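Local coordinates for protein tRNA (guanine-N(1)-)-methyltransferase (Aquifex aeolicus, PDB 1OY5) that probably methylates guanosine-37 of various tRNAs at N1, using S-adenosyl-L-methionine as the methyl donor, at residues N4-H16 and L104-Y117. Numbering follows the deposited sequence.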
ATOM      1  N   ASN A   4       9.575   0.686  26.547  1.00 30.30           N
ATOM      2  CA  ASN A   4       9.767  -0.419  25.560  1.00 30.73           C
ATOM      3  C   ASN A   4       8.415  -0.805  24.891  1.00 29.68           C
ATOM      4  O   ASN A   4       7.404  -0.610  25.518  1.00 31.46           O
ATOM      5  CB  ASN A   4      10.331  -1.613  26.351  1.00 30.89           C
ATOM      6  CG  ASN A   4      11.586  -1.241  27.158  1.00 34.23           C
ATOM      7  OD1 ASN A   4      12.693  -1.244  26.612  1.00 39.49           O
ATOM      8  ND2 ASN A   4      11.420  -0.924  28.453  1.00 35.59           N
ATOM      9  N   PRO A   5       8.266  -1.166  23.636  1.00 28.05           N
ATOM     10  CA  PRO A   5       8.633  -1.210  22.222  1.00 26.90           C
ATOM     11  C   PRO A   5       7.377  -1.771  21.569  1.00 25.88           C
ATOM     12  O   PRO A   5       7.090  -2.975  21.828  1.00 25.14           O
ATOM     13  CB  PRO A   5       9.766  -2.253  22.121  1.00 26.96           C
ATOM     14  CG  PRO A   5       9.591  -3.109  23.197  1.00 27.10           C
ATOM     15  CD  PRO A   5       9.091  -2.223  24.244  1.00 28.05           C
ATOM     16  N   LEU A   6       6.614  -0.970  20.820  1.00 24.33           N
ATOM     17  CA  LEU A   6       5.427  -1.513  20.114  1.00 24.49           C
ATOM     18  C   LEU A   6       5.789  -2.743  19.245  1.00 23.55           C
ATOM     19  O   LEU A   6       6.678  -2.695  18.416  1.00 23.17           O
ATOM     20  CB  LEU A   6       4.754  -0.446  19.261  1.00 24.35           C
ATOM     21  CG  LEU A   6       3.697  -0.877  18.244  1.00 25.96           C
ATOM     22  CD1 LEU A   6       2.628  -1.614  18.862  1.00 27.46           C
ATOM     23  CD2 LEU A   6       3.085   0.322  17.581  1.00 28.92           C
ATOM     24  N   ARG A   7       5.121  -3.854  19.472  1.00 23.41           N
ATOM     25  CA  ARG A   7       5.423  -5.088  18.742  1.00 23.71           C
ATOM     26  C   ARG A   7       4.340  -5.492  17.706  1.00 22.97           C
ATOM     27  O   ARG A   7       3.148  -5.523  18.025  1.00 22.54           O
ATOM     28  CB  ARG A   7       5.568  -6.234  19.742  1.00 23.48           C
ATOM     29  CG  ARG A   7       6.726  -6.153  20.669  1.00 25.14           C
ATOM     30  CD  ARG A   7       7.061  -7.492  21.273  1.00 27.63           C
ATOM     31  NE  ARG A   7       8.287  -7.490  22.066  1.00 30.60           N
ATOM     32  CZ  ARG A   7       8.434  -6.882  23.243  1.00 34.09           C
ATOM     33  NH1 ARG A   7       7.448  -6.168  23.771  1.00 34.99           N
ATOM     34  NH2 ARG A   7       9.593  -6.958  23.894  1.00 36.29           N
ATOM     35  N   PHE A   8       4.780  -5.783  16.484  1.00 22.20           N
ATOM     36  CA  PHE A   8       3.914  -6.236  15.410  1.00 21.57           C
ATOM     37  C   PHE A   8       4.137  -7.691  15.142  1.00 22.19           C
ATOM     38  O   PHE A   8       5.268  -8.193  15.230  1.00 21.02           O
ATOM     39  CB  PHE A   8       4.209  -5.499  14.101  1.00 21.17           C
ATOM     40  CG  PHE A   8       3.661  -4.110  14.039  1.00 20.53           C
ATOM     41  CD1 PHE A   8       2.304  -3.882  13.842  1.00 18.71           C
ATOM     42  CD2 PHE A   8       4.512  -3.015  14.198  1.00 21.20           C
ATOM     43  CE1 PHE A   8       1.798  -2.575  13.803  1.00 19.44           C
ATOM     44  CE2 PHE A   8       4.010  -1.695  14.122  1.00 21.53           C
ATOM     45  CZ  PHE A   8       2.654  -1.484  13.930  1.00 20.21           C
ATOM     46  N   PHE A   9       3.047  -8.379  14.786  1.00 23.26           N
ATOM     47  CA  PHE A   9       3.097  -9.796  14.448  1.00 23.40           C
ATOM     48  C   PHE A   9       2.386  -9.916  13.119  1.00 23.90           C
ATOM     49  O   PHE A   9       1.210  -9.632  13.025  1.00 24.74           O
ATOM     50  CB  PHE A   9       2.428 -10.611  15.540  1.00 22.97           C
ATOM     51  CG  PHE A   9       3.054 -10.420  16.866  1.00 22.77           C
ATOM     52  CD1 PHE A   9       4.207 -11.092  17.197  1.00 23.80           C
ATOM     53  CD2 PHE A   9       2.539  -9.515  17.766  1.00 24.17           C
ATOM     54  CE1 PHE A   9       4.798 -10.901  18.407  1.00 23.93           C
ATOM     55  CE2 PHE A   9       3.155  -9.302  18.978  1.00 22.17           C
ATOM     56  CZ  PHE A   9       4.276  -9.983  19.287  1.00 23.23           C
ATOM     57  N   VAL A  10       3.085 -10.321  12.074  1.00 24.39           N
ATOM     58  CA  VAL A  10       2.468 -10.296  10.749  1.00 24.69           C
ATOM     59  C   VAL A  10       2.298 -11.711  10.189  1.00 24.94           C
ATOM     60  O   VAL A  10       3.291 -12.339   9.753  1.00 25.39           O
ATOM     61  CB  VAL A  10       3.315  -9.462   9.757  1.00 23.72           C
ATOM     62  CG1 VAL A  10       2.566  -9.208   8.547  1.00 23.91           C
ATOM     63  CG2 VAL A  10       3.700  -8.176  10.350  1.00 25.65           C
ATOM     64  N   LEU A  11       1.055 -12.193  10.192  1.00 24.45           N
ATOM     65  CA  LEU A  11       0.733 -13.528   9.693  1.00 24.44           C
ATOM     66  C   LEU A  11       0.684 -13.477   8.189  1.00 22.90           C
ATOM     67  O   LEU A  11      -0.135 -12.816   7.630  1.00 21.33           O
ATOM     68  CB  LEU A  11      -0.630 -14.013  10.195  1.00 25.38           C
ATOM     69  CG  LEU A  11      -0.756 -14.702  11.546  1.00 27.39           C
ATOM     70  CD1 LEU A  11      -0.122 -13.852  12.619  1.00 26.65           C
ATOM     71  CD2 LEU A  11      -2.229 -14.939  11.836  1.00 29.22           C
ATOM     72  N   THR A  12       1.522 -14.267   7.550  1.00 22.93           N
ATOM     73  CA  THR A  12       1.640 -14.251   6.111  1.00 22.98           C
ATOM     74  C   THR A  12       2.324 -15.501   5.611  1.00 22.91           C
ATOM     75  O   THR A  12       3.091 -16.119   6.335  1.00 24.55           O
ATOM     76  CB  THR A  12       2.476 -13.048   5.687  1.00 22.16           C
ATOM     77  OG1 THR A  12       2.887 -13.201   4.337  1.00 22.07           O
ATOM     78  CG2 THR A  12       3.793 -13.055   6.374  1.00 23.85           C
ATOM     79  N   ILE A  13       2.065 -15.842   4.367  1.00 22.96           N
ATOM     80  CA  ILE A  13       2.723 -16.955   3.707  1.00 23.44           C
ATOM     81  C   ILE A  13       3.964 -16.432   3.006  1.00 23.57           C
ATOM     82  O   ILE A  13       4.710 -17.220   2.457  1.00 24.57           O
ATOM     83  CB  ILE A  13       1.772 -17.695   2.721  1.00 23.61           C
ATOM     84  CG1 ILE A  13       1.321 -16.809   1.569  1.00 22.17           C
ATOM     85  CG2 ILE A  13       0.536 -18.169   3.447  1.00 24.07           C
ATOM     86  CD1 ILE A  13       0.512 -17.560   0.536  1.00 20.13           C
ATOM     87  N   PHE A  14       4.197 -15.113   3.059  1.00 23.45           N
ATOM     88  CA  PHE A  14       5.387 -14.481   2.470  1.00 23.08           C
ATOM     89  C   PHE A  14       6.138 -13.650   3.553  1.00 23.73           C
ATOM     90  O   PHE A  14       6.255 -12.417   3.505  1.00 23.79           O
ATOM     91  CB  PHE A  14       5.054 -13.627   1.250  1.00 22.41           C
ATOM     92  CG  PHE A  14       4.378 -14.390   0.114  1.00 23.13           C
ATOM     93  CD1 PHE A  14       4.968 -15.509  -0.458  1.00 21.52           C
ATOM     94  CD2 PHE A  14       3.146 -13.956  -0.407  1.00 22.61           C
ATOM     95  CE1 PHE A  14       4.326 -16.178  -1.444  1.00 19.78           C
ATOM     96  CE2 PHE A  14       2.517 -14.630  -1.419  1.00 18.73           C
ATOM     97  CZ  PHE A  14       3.080 -15.729  -1.923  1.00 18.96           C
ATOM     98  N   PRO A  15       6.657 -14.356   4.540  1.00 23.93           N
ATOM     99  CA  PRO A  15       7.405 -13.703   5.608  1.00 23.92           C
ATOM    100  C   PRO A  15       8.448 -12.757   5.058  1.00 23.99           C
ATOM    101  O   PRO A  15       8.537 -11.647   5.537  1.00 25.82           O
ATOM    102  CB  PRO A  15       8.123 -14.880   6.333  1.00 23.71           C
ATOM    103  CG  PRO A  15       7.507 -16.206   5.788  1.00 23.11           C
ATOM    104  CD  PRO A  15       6.577 -15.833   4.688  1.00 23.71           C
ATOM    105  N   HIS A  16       9.254 -13.197   4.105  1.00 23.43           N
ATOM    106  CA  HIS A  16      10.396 -12.409   3.635  1.00 23.59           C
ATOM    107  C   HIS A  16      10.041 -11.053   3.103  1.00 21.83           C
ATOM    108  O   HIS A  16      10.837 -10.164   3.153  1.00 21.04           O
ATOM    109  CB  HIS A  16      11.249 -13.237   2.654  1.00 24.28           C
ATOM    110  CG  HIS A  16      11.857 -14.446   3.311  1.00 29.89           C
ATOM    111  ND1 HIS A  16      13.010 -15.058   2.859  1.00 37.20           N
ATOM    112  CD2 HIS A  16      11.460 -15.157   4.398  1.00 31.60           C
ATOM    113  CE1 HIS A  16      13.302 -16.088   3.635  1.00 36.63           C
ATOM    114  NE2 HIS A  16      12.364 -16.180   4.566  1.00 37.00           N
ATOM    115  N   LEU A 104      -3.570   3.128  16.694  1.00 31.12           N
ATOM    116  CA  LEU A 104      -2.752   1.929  16.633  1.00 30.26           C
ATOM    117  C   LEU A 104      -1.391   2.144  17.272  1.00 29.61           C
ATOM    118  O   LEU A 104      -0.799   1.204  17.807  1.00 29.64           O
ATOM    119  CB  LEU A 104      -2.574   1.469  15.164  1.00 30.25           C
ATOM    120  CG  LEU A 104      -3.779   0.900  14.404  1.00 29.83           C
ATOM    121  CD1 LEU A 104      -3.460   0.667  12.940  1.00 30.23           C
ATOM    122  CD2 LEU A 104      -4.245  -0.389  14.985  1.00 31.66           C
ATOM    123  N   SER A 105      -0.880   3.367  17.167  1.00 29.00           N
ATOM    124  CA  SER A 105       0.413   3.734  17.731  1.00 28.46           C
ATOM    125  C   SER A 105       0.351   3.692  19.240  1.00 28.13           C
ATOM    126  O   SER A 105       1.384   3.577  19.888  1.00 28.06           O
ATOM    127  CB  SER A 105       0.821   5.149  17.306  1.00 28.58           C
ATOM    128  OG  SER A 105      -0.087   6.127  17.789  1.00 28.21           O
ATOM    129  N   LYS A 106      -0.845   3.817  19.803  1.00 27.55           N
ATOM    130  CA  LYS A 106      -0.985   3.788  21.258  1.00 28.06           C
ATOM    131  C   LYS A 106      -1.086   2.351  21.777  1.00 27.16           C
ATOM    132  O   LYS A 106      -1.182   2.109  22.947  1.00 26.27           O
ATOM    133  CB  LYS A 106      -2.189   4.633  21.706  1.00 28.46           C
ATOM    134  CG  LYS A 106      -1.937   6.135  21.596  1.00 30.88           C
ATOM    135  CD  LYS A 106      -3.200   6.944  21.861  1.00 34.06           C
ATOM    136  CE  LYS A 106      -3.822   6.652  23.261  1.00 37.10           C
ATOM    137  NZ  LYS A 106      -3.254   7.449  24.446  1.00 38.22           N
ATOM    138  N   LYS A 107      -1.044   1.388  20.884  1.00 27.28           N
ATOM    139  CA  LYS A 107      -1.090  -0.011  21.302  1.00 27.30           C
ATOM    140  C   LYS A 107       0.277  -0.605  21.629  1.00 26.64           C
ATOM    141  O   LYS A 107       1.296   0.048  21.479  1.00 27.10           O
ATOM    142  CB  LYS A 107      -1.820  -0.835  20.270  1.00 26.95           C
ATOM    143  CG  LYS A 107      -3.211  -0.348  20.175  1.00 26.69           C
ATOM    144  CD  LYS A 107      -4.086  -1.312  19.499  1.00 28.77           C
ATOM    145  CE  LYS A 107      -5.547  -0.982  19.810  1.00 28.21           C
ATOM    146  NZ  LYS A 107      -5.917   0.084  18.926  1.00 29.05           N
ATOM    147  N   GLU A 108       0.257  -1.818  22.150  1.00 25.97           N
ATOM    148  CA  GLU A 108       1.461  -2.504  22.593  1.00 25.97           C
ATOM    149  C   GLU A 108       1.725  -3.724  21.747  1.00 25.65           C
ATOM    150  O   GLU A 108       2.875  -4.052  21.483  1.00 25.44           O
ATOM    151  CB  GLU A 108       1.334  -2.957  24.069  1.00 25.72           C
ATOM    152  CG  GLU A 108       1.504  -1.838  25.099  1.00 26.23           C
ATOM    153  CD  GLU A 108       1.229  -2.274  26.527  1.00 26.87           C
ATOM    154  OE1 GLU A 108       1.854  -1.729  27.443  1.00 31.64           O
ATOM    155  OE2 GLU A 108       0.378  -3.150  26.770  1.00 29.04           O
ATOM    156  N   ARG A 109       0.646  -4.399  21.342  1.00 25.34           N
ATOM    157  CA  ARG A 109       0.731  -5.595  20.527  1.00 25.13           C
ATOM    158  C   ARG A 109      -0.301  -5.637  19.419  1.00 23.79           C
ATOM    159  O   ARG A 109      -1.490  -5.614  19.635  1.00 23.06           O
ATOM    160  CB  ARG A 109       0.560  -6.834  21.415  1.00 25.57           C
ATOM    161  CG  ARG A 109       1.800  -7.278  22.074  1.00 26.82           C
ATOM    162  CD  ARG A 109       1.529  -8.024  23.350  1.00 30.61           C
ATOM    163  NE  ARG A 109       1.298  -7.077  24.429  1.00 34.72           N
ATOM    164  CZ  ARG A 109       0.168  -6.967  25.082  1.00 34.40           C
ATOM    165  NH1 ARG A 109      -0.839  -7.772  24.782  1.00 33.27           N
ATOM    166  NH2 ARG A 109       0.051  -6.042  26.019  1.00 33.15           N
ATOM    167  N   ILE A 110       0.178  -5.760  18.206  1.00 23.89           N
ATOM    168  CA  ILE A 110      -0.700  -5.809  17.055  1.00 23.24           C
ATOM    169  C   ILE A 110      -0.315  -7.000  16.215  1.00 23.12           C
ATOM    170  O   ILE A 110       0.851  -7.247  15.962  1.00 23.09           O
ATOM    171  CB  ILE A 110      -0.592  -4.521  16.262  1.00 22.79           C
ATOM    172  CG1 ILE A 110      -0.974  -3.353  17.143  1.00 21.93           C
ATOM    173  CG2 ILE A 110      -1.493  -4.557  15.100  1.00 23.92           C
ATOM    174  CD1 ILE A 110      -0.800  -2.040  16.525  1.00 22.37           C
ATOM    175  N   MET A 111      -1.321  -7.769  15.842  1.00 23.27           N
ATOM    176  CA  MET A 111      -1.152  -8.895  14.971  1.00 23.65           C
ATOM    177  C   MET A 111      -1.955  -8.537  13.747  1.00 24.12           C
ATOM    178  O   MET A 111      -3.113  -8.121  13.870  1.00 25.86           O
ATOM    179  CB  MET A 111      -1.696 -10.160  15.622  1.00 23.46           C
ATOM    180  CG  MET A 111      -1.980 -11.295  14.643  1.00 24.35           C
ATOM    181  SD  MET A 111      -2.529 -12.810  15.399  1.00 19.63           S
ATOM    182  CE  MET A 111      -1.157 -13.391  15.879  1.00 19.93           C
ATOM    183  N   ILE A 112      -1.350  -8.675  12.579  1.00 23.85           N
ATOM    184  CA  ILE A 112      -2.000  -8.375  11.320  1.00 23.71           C
ATOM    185  C   ILE A 112      -2.052  -9.644  10.506  1.00 23.49           C
ATOM    186  O   ILE A 112      -1.033 -10.214  10.179  1.00 22.69           O
ATOM    187  CB  ILE A 112      -1.216  -7.330  10.552  1.00 23.68           C
ATOM    188  CG1 ILE A 112      -1.086  -6.050  11.355  1.00 24.84           C
ATOM    189  CG2 ILE A 112      -1.893  -7.041   9.241  1.00 25.60           C
ATOM    190  CD1 ILE A 112      -0.104  -5.081  10.719  1.00 27.65           C
ATOM    191  N   ILE A 113      -3.256 -10.087  10.191  1.00 24.13           N
ATOM    192  CA  ILE A 113      -3.459 -11.299   9.428  1.00 24.01           C
ATOM    193  C   ILE A 113      -3.530 -10.874   7.973  1.00 24.83           C
ATOM    194  O   ILE A 113      -4.457 -10.165   7.621  1.00 23.23           O
ATOM    195  CB  ILE A 113      -4.787 -11.971   9.834  1.00 23.82           C
ATOM    196  CG1 ILE A 113      -4.777 -12.334  11.317  1.00 22.64           C
ATOM    197  CG2 ILE A 113      -5.003 -13.243   9.039  1.00 25.33           C
ATOM    198  CD1 ILE A 113      -6.035 -12.881  11.827  1.00 18.47           C
ATOM    199  N   CYS A 114      -2.567 -11.318   7.142  1.00 25.57           N
ATOM    200  CA  CYS A 114      -2.519 -10.913   5.758  1.00 27.15           C
ATOM    201  C   CYS A 114      -3.400 -11.815   4.910  1.00 27.57           C
ATOM    202  O   CYS A 114      -3.155 -12.969   4.801  1.00 28.06           O
ATOM    203  CB  CYS A 114      -1.081 -10.893   5.232  1.00 26.72           C
ATOM    204  SG  CYS A 114       0.015  -9.709   6.032  1.00 31.71           S
ATOM    205  N   GLY A 115      -4.450 -11.275   4.317  1.00 29.66           N
ATOM    206  CA  GLY A 115      -5.318 -12.069   3.466  1.00 30.67           C
ATOM    207  C   GLY A 115      -4.654 -12.535   2.169  1.00 31.92           C
ATOM    208  O   GLY A 115      -3.539 -12.083   1.789  1.00 31.88           O
ATOM    209  N   ARG A 116      -5.315 -13.499   1.524  1.00 32.58           N
ATOM    210  CA  ARG A 116      -4.881 -14.047   0.242  1.00 33.20           C
ATOM    211  C   ARG A 116      -6.020 -14.764  -0.437  1.00 32.57           C
ATOM    212  O   ARG A 116      -7.020 -15.118   0.187  1.00 32.33           O
ATOM    213  CB  ARG A 116      -3.777 -15.073   0.413  1.00 34.21           C
ATOM    214  CG  ARG A 116      -2.605 -14.661   1.252  1.00 36.75           C
ATOM    215  CD  ARG A 116      -1.607 -13.749   0.543  1.00 39.60           C
ATOM    216  NE  ARG A 116      -1.257 -14.152  -0.809  1.00 38.15           N
ATOM    217  CZ  ARG A 116      -0.601 -13.361  -1.638  1.00 41.90           C
ATOM    218  NH1 ARG A 116      -0.183 -12.162  -1.234  1.00 43.52           N
ATOM    219  NH2 ARG A 116      -0.328 -13.757  -2.868  1.00 45.02           N
ATOM    220  N   TYR A 117      -5.852 -14.998  -1.732  1.00 32.31           N
ATOM    221  CA  TYR A 117      -6.827 -15.770  -2.518  1.00 31.95           C
ATOM    222  C   TYR A 117      -8.267 -15.228  -2.426  1.00 31.34           C
ATOM    223  O   TYR A 117      -8.507 -14.034  -2.502  1.00 30.71           O
ATOM    224  CB  TYR A 117      -6.739 -17.265  -2.110  1.00 31.77           C
ATOM    225  CG  TYR A 117      -5.299 -17.766  -2.117  1.00 31.41           C
ATOM    226  CD1 TYR A 117      -4.693 -18.257  -0.962  1.00 29.22           C
ATOM    227  CD2 TYR A 117      -4.528 -17.676  -3.273  1.00 31.74           C
ATOM    228  CE1 TYR A 117      -3.391 -18.665  -0.964  1.00 28.87           C
ATOM    229  CE2 TYR A 117      -3.210 -18.081  -3.285  1.00 32.59           C
ATOM    230  CZ  TYR A 117      -2.641 -18.573  -2.125  1.00 31.22           C
ATOM    231  OH  TYR A 117      -1.321 -18.976  -2.179  1.00 30.78           O
TER
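R7, F9 and L11 pair in parallel register with R109, M111 and I113, joining strands 6-12 and 109-114 in the five-stranded parallel sheet of this SPOUT-clan methyltransferase. Six backbone hydrogen bonds tie the strands, from R7 N to E108 O (3.0 Å) at one end to C114 N on L11 O (2.9 Å) at the other.

Packing is dense on both faces. On one, L11 reaches across M111 with L11 CD1 3.5 Å from M111 CE, while L11 CD2 lies beside I113 CG1 at 3.7 Å; helix 67-81 covers this layer. On the other, F8 and I110 run side by side, F8 CE1 to I110 CD1 3.8 Å, and V10 sets CG1 against C114 SG. Helix 143-155 packs over F8, V10 and C114, and over the buried L6, whose CD1 lies 3.4 Å from K107 O. Looser and more polar are the side chains of R7, E108 and R109: E108 is exposed and salt-bridged to R109, whose CG merely meets the in-plane edge of the F9 ring, and R7 turns its NE to E37.

Beyond the strands, F14 stands on the guanidinium of R116. The planes are 88° apart, and F14 CE2 sits 3.3 Å above the guanidinium plane of R116, over its centre, a T-shaped meeting in which the ring contributes its edge. Bends at chi2 (-78°) and chi3 (-45°) fold the arginine back to this position, where NH1 forms a salt bridge with E143. Both residues also pack on G25 of the second subunit. Were R116 an alanine, E143 would probably lose its charged mate and the F14 edge its flat support. T12 OG1 accepts the backbone N-H of F14, an ST turn, and hydrogen-bonds E143 OE1. By pairing with R116 and T12, E143 ties both segments together next to G115, which probably binds S-adenosyl-L-methionine, as in relatives.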